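Local coordinates for conserved hypothetical protein (Nitrosomonas europaea, PDB 1XFS) that is of unknown function but belongs to the AHA1 family, whose Bet v 1-like (SRPBCC) fold suggests binding of a ligand or partner protein, at residues E79-D82 and E83-I87; S90-V93 and K94-P98; P138-R141 and K142-E145; W153-T156 and I157-E161. All coordinates share one frame; numbering follows the deposited sequence.

Contact 1: residues E79-D82 and E83-I87; sequences EVTD and EKRLI
The tight turn of a beta hairpin brings E79 and R85 together where strand 70-81 gives way to strand 85-89 in the large antiparallel sheet. E79 and I87 form a hydrogen-bonded pair, I87 N giving to E79 O at 3.0 Å; V80 and L86 form the next, non-hydrogen-bonded pair. At the turn K84 and R85 both face T81, a classic beta bulge: T81 O accepts from K84 N and from R85 N, the latter on a lone pair in the carbonyl plane. E79, T81, R85 and I87 share one face of the sheet. Here E79 is extended (chi1 178°), and its OE1 forms a salt bridge with R85 NH1 at 3.0 Å, on its syn lone pair, and accepts from T81 OG1 at 2.7 Å on the anti one. The carboxylate is turned 52° from the guanidinium plane, and its OE2 lies 3.5 Å from I87 CD1. On the other face V80 CG2 meets L86 CD1 at 4.1 Å, and V80 touches W26 of helix 22-30. Two donors on one oxygen probably restrict rotation of the E79 carboxylate, and the R85 charge probably helps keep it ionised.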
# COMPACT_ATOMS: atom_id res chain seq x y z
N GLU A 79 -2.93 2.39 -6.70
CA GLU A 79 -3.47 1.99 -7.99
C GLU A 79 -3.86 3.24 -8.77
O GLU A 79 -4.45 4.17 -8.22
CB GLU A 79 -4.71 1.09 -7.83
CG GLU A 79 -5.32 0.71 -9.19
CD GLU A 79 -6.59 -0.11 -9.09
OE1 GLU A 79 -7.39 -0.08 -10.05
OE2 GLU A 79 -6.80 -0.82 -8.08
N VAL A 80 -3.49 3.24 -10.04
CA VAL A 80 -3.81 4.34 -10.93
C VAL A 80 -4.33 3.72 -12.22
O VAL A 80 -3.55 3.32 -13.09
CB VAL A 80 -2.57 5.21 -11.26
CG1 VAL A 80 -2.97 6.38 -12.15
CG2 VAL A 80 -1.94 5.72 -9.97
N THR A 81 -5.64 3.61 -12.32
CA THR A 81 -6.27 3.04 -13.51
C THR A 81 -6.97 4.23 -14.15
O THR A 81 -8.03 4.66 -13.71
CB THR A 81 -7.23 1.91 -13.10
OG1 THR A 81 -6.50 0.92 -12.36
CG2 THR A 81 -7.84 1.24 -14.33
N ASP A 82 -6.34 4.76 -15.19
CA ASP A 82 -6.83 5.95 -15.88
C ASP A 82 -8.34 6.07 -16.08
O ASP A 82 -8.99 5.17 -16.63
CB ASP A 82 -6.09 6.13 -17.21
CG ASP A 82 -4.62 6.52 -17.02
OD1 ASP A 82 -4.21 6.83 -15.88
OD2 ASP A 82 -3.86 6.51 -18.02
N GLU A 83 -8.89 7.18 -15.59
CA GLU A 83 -10.30 7.53 -15.67
C GLU A 83 -11.23 6.45 -15.13
O GLU A 83 -12.41 6.40 -15.48
CB GLU A 83 -10.66 7.90 -17.12
CG GLU A 83 -9.81 9.07 -17.62
CD GLU A 83 -10.10 9.48 -19.05
OE1 GLU A 83 -9.30 10.26 -19.61
OE2 GLU A 83 -11.12 9.03 -19.61
N LYS A 84 -10.71 5.62 -14.24
CA LYS A 84 -11.51 4.53 -13.69
C LYS A 84 -11.36 4.37 -12.18
O LYS A 84 -12.35 4.40 -11.45
CB LYS A 84 -11.11 3.23 -14.39
CG LYS A 84 -11.71 1.96 -13.79
CD LYS A 84 -13.22 1.97 -13.84
CE LYS A 84 -13.78 0.72 -13.18
NZ LYS A 84 -13.23 -0.53 -13.78
N ARG A 85 -10.13 4.19 -11.72
CA ARG A 85 -9.91 3.98 -10.29
C ARG A 85 -8.61 4.58 -9.78
O ARG A 85 -7.55 4.41 -10.38
CB ARG A 85 -9.95 2.48 -9.97
CG ARG A 85 -9.94 2.18 -8.48
CD ARG A 85 -9.89 0.69 -8.17
NE ARG A 85 -11.10 -0.01 -8.57
CZ ARG A 85 -11.24 -0.66 -9.73
NH1 ARG A 85 -10.24 -0.70 -10.60
NH2 ARG A 85 -12.38 -1.28 -10.01
N LEU A 86 -8.71 5.29 -8.66
CA LEU A 86 -7.55 5.89 -8.03
C LEU A 86 -7.56 5.47 -6.57
O LEU A 86 -8.57 5.60 -5.88
CB LEU A 86 -7.63 7.42 -8.12
CG LEU A 86 -6.41 8.17 -7.60
CD1 LEU A 86 -5.17 7.81 -8.44
CD2 LEU A 86 -6.68 9.67 -7.69
N ILE A 87 -6.44 4.94 -6.10
CA ILE A 87 -6.34 4.51 -4.72
C ILE A 87 -5.07 5.05 -4.11
O ILE A 87 -3.99 4.91 -4.69
CB ILE A 87 -6.29 2.97 -4.58
CG1 ILE A 87 -7.56 2.33 -5.18
CG2 ILE A 87 -6.16 2.58 -3.10
CD1 ILE A 87 -7.63 0.80 -5.04

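Contact 2: residues S90-V93 and K94-P98; sequences SALV and KNYRP
V93 N gives a hydrogen bond of 2.8 Å to R97 O, in the carbonyl plane, and so closes a small beta hairpin whose short, weakly bonded strands, 92-93 and 97-98, follow strand 85-89. Its backbone bonding is lopsided, for V93 O receives only weak, bent bonds, from Y96 N at 3.1 Å and from R97 N. L92 CA also approaches R97 O, at 3.2 Å, so one carbonyl oxygen is met by two successive residues, by a hydrogen bond from V93 and by a CA-H...O contact from L92.

Contacts to the other chain, polar and apolar, make the hairpin part of the dimer interface. R97 NH2 forms a salt bridge with D11 of the second subunit, T115 of that subunit is hydrogen-bonded to Y96 O, and its L78 packs on the Y96 side chain.

The apolar contacts within the hairpin divide between L92 and V93. L92 spreads its methyl groups along the returning chain: CD1 comes to the edge of the Y96 ring, 4.2 Å from Y96 CD1, and CD2 rests 3.7 Å from P98 CA. Around this pair C76 of strand 70-81 touches both L92 and Y96, which places the hairpin against the main sheet. V93 lies beside the aliphatic stem of R97. Its chi1 of -66° sets CG2 between the backbone N and the carbonyl carbon, turned to the opposite strand, and this methyl ends 3.6 Å from R97 CB.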
# COMPACT_ATOMS: atom_id res chain seq x y z
N SER A 90 -2.61 6.73 3.42
CA SER A 90 -1.76 7.54 4.28
C SER A 90 -0.99 6.62 5.22
O SER A 90 -0.23 7.07 6.06
CB SER A 90 -2.60 8.57 5.06
OG SER A 90 -3.56 7.97 5.89
N ALA A 91 -1.20 5.31 5.06
CA ALA A 91 -0.52 4.31 5.90
C ALA A 91 0.90 4.11 5.35
O ALA A 91 1.77 3.56 6.04
CB ALA A 91 -1.27 2.99 5.88
N LEU A 92 1.11 4.55 4.12
CA LEU A 92 2.41 4.43 3.47
C LEU A 92 2.78 5.77 2.85
O LEU A 92 1.91 6.59 2.54
CB LEU A 92 2.36 3.38 2.35
CG LEU A 92 1.95 1.95 2.67
CD1 LEU A 92 1.98 1.12 1.39
CD2 LEU A 92 2.92 1.35 3.70
N VAL A 93 4.08 5.99 2.67
CA VAL A 93 4.56 7.22 2.05
C VAL A 93 5.30 6.83 0.77
O VAL A 93 5.14 5.71 0.27
CB VAL A 93 5.49 8.04 3.01
CG1 VAL A 93 4.67 8.56 4.19
CG2 VAL A 93 6.65 7.19 3.49
N LYS A 94 6.09 7.75 0.22
CA LYS A 94 6.80 7.48 -1.03
C LYS A 94 7.50 6.12 -1.07
O LYS A 94 8.09 5.67 -0.09
CB LYS A 94 7.82 8.60 -1.29
CG LYS A 94 8.60 8.44 -2.59
CD LYS A 94 9.56 9.61 -2.80
CE LYS A 94 10.34 9.47 -4.10
NZ LYS A 94 11.34 10.56 -4.29
N ASN A 95 7.42 5.48 -2.24
CA ASN A 95 8.04 4.18 -2.49
C ASN A 95 7.51 3.06 -1.59
O ASN A 95 8.20 2.07 -1.35
CB ASN A 95 9.57 4.30 -2.34
CG ASN A 95 10.19 5.17 -3.43
OD1 ASN A 95 11.18 5.86 -3.19
ND2 ASN A 95 9.62 5.13 -4.63
N TYR A 96 6.28 3.23 -1.10
CA TYR A 96 5.60 2.24 -0.25
C TYR A 96 6.18 2.08 1.15
O TYR A 96 5.97 1.05 1.80
CB TYR A 96 5.62 0.86 -0.92
CG TYR A 96 4.98 0.78 -2.29
CD1 TYR A 96 3.63 1.07 -2.49
CD2 TYR A 96 5.72 0.32 -3.39
CE1 TYR A 96 3.03 0.90 -3.74
CE2 TYR A 96 5.13 0.14 -4.64
CZ TYR A 96 3.78 0.43 -4.80
OH TYR A 96 3.18 0.24 -6.02
N ARG A 97 6.91 3.08 1.62
CA ARG A 97 7.50 3.02 2.96
C ARG A 97 6.43 3.17 4.03
O ARG A 97 5.54 4.00 3.91
CB ARG A 97 8.51 4.15 3.14
CG ARG A 97 9.18 4.19 4.51
CD ARG A 97 10.19 5.33 4.59
NE ARG A 97 11.27 5.19 3.61
CZ ARG A 97 12.17 4.21 3.63
NH1 ARG A 97 13.12 4.15 2.71
NH2 ARG A 97 12.13 3.29 4.58
N PRO A 98 6.48 2.34 5.10
CA PRO A 98 5.46 2.48 6.15
C PRO A 98 5.55 3.91 6.71
O PRO A 98 6.64 4.44 6.90
CB PRO A 98 5.89 1.44 7.18
CG PRO A 98 6.44 0.33 6.30
CD PRO A 98 7.26 1.11 5.28

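Contact 3: residues P138-R141 and K142-E145; sequences PGQR and KLHE
K142 N, L143 N, H144 N and E145 N bond in turn to the carbonyls of P138, G139, Q140 and R141, the i to i+4 ladder of an alpha helix, with P138 O to K142 N the shortest rung at 2.8 Å. This short helix, 138-145, follows strand 127-134 and precedes the long C-terminal helix 149-167.

Its main side-chain link is an i to i+4 salt bridge between R141 and E145. The arginine comes side-on, NE at 2.7 Å and NH1 at 3.0 Å from the same oxygen, E145 OE2, which lies in the guanidinium plane. The carboxylate is turned 48° from that plane, and its oxygen meets NE almost head-on while NH1 arrives from above the carboxylate. Bends at chi2 and at chi3 (75°) turn the R141 guanidinium so that K142 CA lies over one face and E145 at its edge. The remaining nitrogen, NH2, is hydrogen-bonded to E9 O, so the group also ties the helix to the chain just before strand 11-18. A leucine in place of R141 would probably leave the E145 carboxylate without its charged mate and E9 O without this donor.

Elsewhere on the helix, H144 directs its imidazole outward from the contact, where ND1 and H135 NE2 share a hydrogen bond, and sets its ring edge-to-face with F149. The Q140 and L143 side chains run alongside each other, with Q140 NE2 4.1 Å from L143 CD2.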
# COMPACT_ATOMS: atom_id res chain seq x y z
N PRO A 138 -12.87 0.04 14.04
CA PRO A 138 -14.18 0.70 14.14
C PRO A 138 -14.05 2.07 14.82
O PRO A 138 -14.73 3.03 14.46
CB PRO A 138 -15.00 -0.28 14.98
CG PRO A 138 -14.40 -1.61 14.62
CD PRO A 138 -12.92 -1.30 14.64
N GLY A 139 -13.16 2.14 15.82
CA GLY A 139 -12.94 3.38 16.54
C GLY A 139 -12.44 4.50 15.64
O GLY A 139 -12.81 5.66 15.81
N GLN A 140 -11.59 4.14 14.69
CA GLN A 140 -11.05 5.11 13.74
C GLN A 140 -12.15 5.52 12.76
O GLN A 140 -12.24 6.69 12.39
CB GLN A 140 -9.86 4.51 13.00
CG GLN A 140 -8.56 4.51 13.81
CD GLN A 140 -7.60 5.61 13.37
OE1 GLN A 140 -6.99 5.53 12.30
NE2 GLN A 140 -7.47 6.65 14.20
N ARG A 141 -12.98 4.57 12.36
CA ARG A 141 -14.08 4.86 11.43
C ARG A 141 -15.03 5.84 12.12
O ARG A 141 -15.44 6.84 11.53
CB ARG A 141 -14.85 3.58 11.08
CG ARG A 141 -15.86 3.78 9.95
CD ARG A 141 -17.15 2.99 10.19
NE ARG A 141 -17.98 3.62 11.21
CZ ARG A 141 -18.25 3.10 12.40
NH1 ARG A 141 -19.02 3.77 13.26
NH2 ARG A 141 -17.75 1.92 12.75
N LYS A 142 -15.38 5.53 13.36
CA LYS A 142 -16.28 6.36 14.15
C LYS A 142 -15.68 7.75 14.33
O LYS A 142 -16.38 8.76 14.22
CB LYS A 142 -16.52 5.70 15.51
CG LYS A 142 -17.52 6.41 16.41
CD LYS A 142 -18.92 6.39 15.82
CE LYS A 142 -19.93 6.99 16.80
NZ LYS A 142 -21.31 6.94 16.26
N LEU A 143 -14.38 7.80 14.60
CA LEU A 143 -13.68 9.06 14.79
C LEU A 143 -13.77 9.93 13.55
O LEU A 143 -13.96 11.15 13.64
CB LEU A 143 -12.21 8.81 15.14
CG LEU A 143 -11.34 10.06 15.34
CD1 LEU A 143 -11.88 10.87 16.51
CD2 LEU A 143 -9.90 9.65 15.60
N HIS A 144 -13.61 9.31 12.38
CA HIS A 144 -13.68 10.06 11.12
C HIS A 144 -15.07 10.65 10.95
O HIS A 144 -15.23 11.76 10.44
CB HIS A 144 -13.34 9.14 9.94
CG HIS A 144 -12.74 9.87 8.77
ND1 HIS A 144 -12.25 9.21 7.66
CD2 HIS A 144 -12.53 11.19 8.54
CE1 HIS A 144 -11.77 10.09 6.80
NE2 HIS A 144 -11.93 11.30 7.31
N GLU A 145 -16.09 9.91 11.39
CA GLU A 145 -17.46 10.39 11.30
C GLU A 145 -17.63 11.63 12.17
O GLU A 145 -18.24 12.61 11.77
CB GLU A 145 -18.44 9.31 11.75
CG GLU A 145 -18.63 8.17 10.77
CD GLU A 145 -19.67 7.17 11.24
OE1 GLU A 145 -20.76 7.60 11.66
OE2 GLU A 145 -19.41 5.95 11.17

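Contact 4: residues W153-T156 and I157-E161; sequences WGTT and ITQLE
Q159 lays its side chain across that of T155 one helical turn earlier, with OE1 3.5 Å from T155 CG2 and CG 3.2 Å from T155 O. Its extended chain carries the amide past T155 to the loop beyond, where NE2 bonds to V40 O and OE1 accepts from K42 N. Replacing Q159 by alanine is likely to leave V40 O and K42 N without these amide partners and weaken the hold of helix on loop. Both segments belong to the long C-terminal helix 149-167, which in this Bet v 1-like fold packs over the antiparallel sheet. Its i to i+4 bonds include L160 N to T156 O at 2.9 Å and Q159 N to T155 O at 3.0 Å. T156 adds a side-chain bond: chi1 of 67° swings OG1 back toward the preceding turn, where it gives to W153 O at 2.7 Å. That carbonyl also accepts from I157 N at 3.1 Å, both donors approaching from the same face of its plane. I157 CG1 lies 3.2 Å from W153 O, and the isoleucine side chain reaches Y129 of strand 127-134 and L18 of strand 11-18. T158 OG1 is bonded to R16 NH2, while R16 NH1 binds G154 O.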
# COMPACT_ATOMS: atom_id res chain seq x y z
N TRP A 153 -16.20 15.62 3.00
CA TRP A 153 -16.00 15.02 1.68
C TRP A 153 -17.09 15.46 0.71
O TRP A 153 -16.81 15.71 -0.46
CB TRP A 153 -15.95 13.50 1.80
CG TRP A 153 -14.62 12.98 2.29
CD1 TRP A 153 -13.96 13.37 3.42
CD2 TRP A 153 -13.79 12.01 1.65
NE1 TRP A 153 -12.77 12.69 3.52
CE2 TRP A 153 -12.64 11.85 2.45
CE3 TRP A 153 -13.91 11.25 0.48
CZ2 TRP A 153 -11.61 10.96 2.12
CZ3 TRP A 153 -12.88 10.36 0.15
CH2 TRP A 153 -11.75 10.23 0.97
N GLY A 154 -18.32 15.56 1.21
CA GLY A 154 -19.41 15.99 0.36
C GLY A 154 -19.17 17.38 -0.21
O GLY A 154 -19.44 17.65 -1.37
N THR A 155 -18.64 18.26 0.64
CA THR A 155 -18.34 19.62 0.23
C THR A 155 -17.22 19.67 -0.80
O THR A 155 -17.26 20.47 -1.74
CB THR A 155 -17.95 20.49 1.46
OG1 THR A 155 -19.09 20.64 2.31
CG2 THR A 155 -17.47 21.87 1.02
N THR A 156 -16.21 18.81 -0.63
CA THR A 156 -15.11 18.82 -1.58
C THR A 156 -15.57 18.40 -2.97
O THR A 156 -15.11 18.96 -3.96
CB THR A 156 -13.93 17.89 -1.13
OG1 THR A 156 -14.33 16.52 -1.16
CG2 THR A 156 -13.49 18.26 0.28
N ILE A 157 -16.49 17.45 -3.04
CA ILE A 157 -16.99 17.01 -4.34
C ILE A 157 -17.77 18.14 -5.00
O ILE A 157 -17.71 18.32 -6.22
CB ILE A 157 -17.90 15.76 -4.20
CG1 ILE A 157 -17.15 14.66 -3.45
CG2 ILE A 157 -18.32 15.26 -5.57
CD1 ILE A 157 -15.81 14.30 -4.05
N THR A 158 -18.50 18.91 -4.21
CA THR A 158 -19.26 20.03 -4.75
C THR A 158 -18.30 21.07 -5.31
O THR A 158 -18.54 21.65 -6.37
CB THR A 158 -20.16 20.67 -3.67
OG1 THR A 158 -21.15 19.71 -3.26
CG2 THR A 158 -20.87 21.91 -4.21
N GLN A 159 -17.20 21.31 -4.60
CA GLN A 159 -16.19 22.26 -5.05
C GLN A 159 -15.54 21.77 -6.33
O GLN A 159 -15.19 22.55 -7.22
CB GLN A 159 -15.14 22.46 -3.96
CG GLN A 159 -15.71 23.10 -2.70
CD GLN A 159 -14.72 23.19 -1.56
OE1 GLN A 159 -15.02 23.77 -0.52
NE2 GLN A 159 -13.53 22.62 -1.75
N LEU A 160 -15.36 20.45 -6.42
CA LEU A 160 -14.74 19.85 -7.61
C LEU A 160 -15.61 20.09 -8.84
O LEU A 160 -15.13 20.58 -9.87
CB LEU A 160 -14.56 18.35 -7.40
CG LEU A 160 -14.07 17.54 -8.60
CD1 LEU A 160 -12.74 18.10 -9.10
CD2 LEU A 160 -13.90 16.07 -8.21
N GLU A 161 -16.89 19.75 -8.74
CA GLU A 161 -17.80 19.92 -9.86
C GLU A 161 -17.86 21.39 -10.28
O GLU A 161 -17.89 21.69 -11.47
CB GLU A 161 -19.20 19.43 -9.50
CG GLU A 161 -20.12 19.27 -10.70
CD GLU A 161 -21.51 18.82 -10.33
OE1 GLU A 161 -22.30 18.50 -11.24
OE2 GLU A 161 -21.82 18.78 -9.12

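In the fold
From the N terminus, contact 1 comes first, closing the hairpin between strands 70-81 and 85-89. Strand 85-89 then leads into contact 2, which closes the smaller hairpin; their centres lie about 18 Å apart. Across the dimer I87 of contact 1 packs on Y96 of the second subunit, so the two hairpins also meet between chains. After strands 115-122 and 127-134 come helix 138-145, where contact 3 spans successive turns, and helix 149-167, home of contact 4. All four are local and in series, none nesting or crossing. Contacts 3 and 4 touch where the two helices meet, H144 NE2 lying 4.1 Å from W153 NE1. Contacts 2 and 4 lie on opposite sides of the chain's centre.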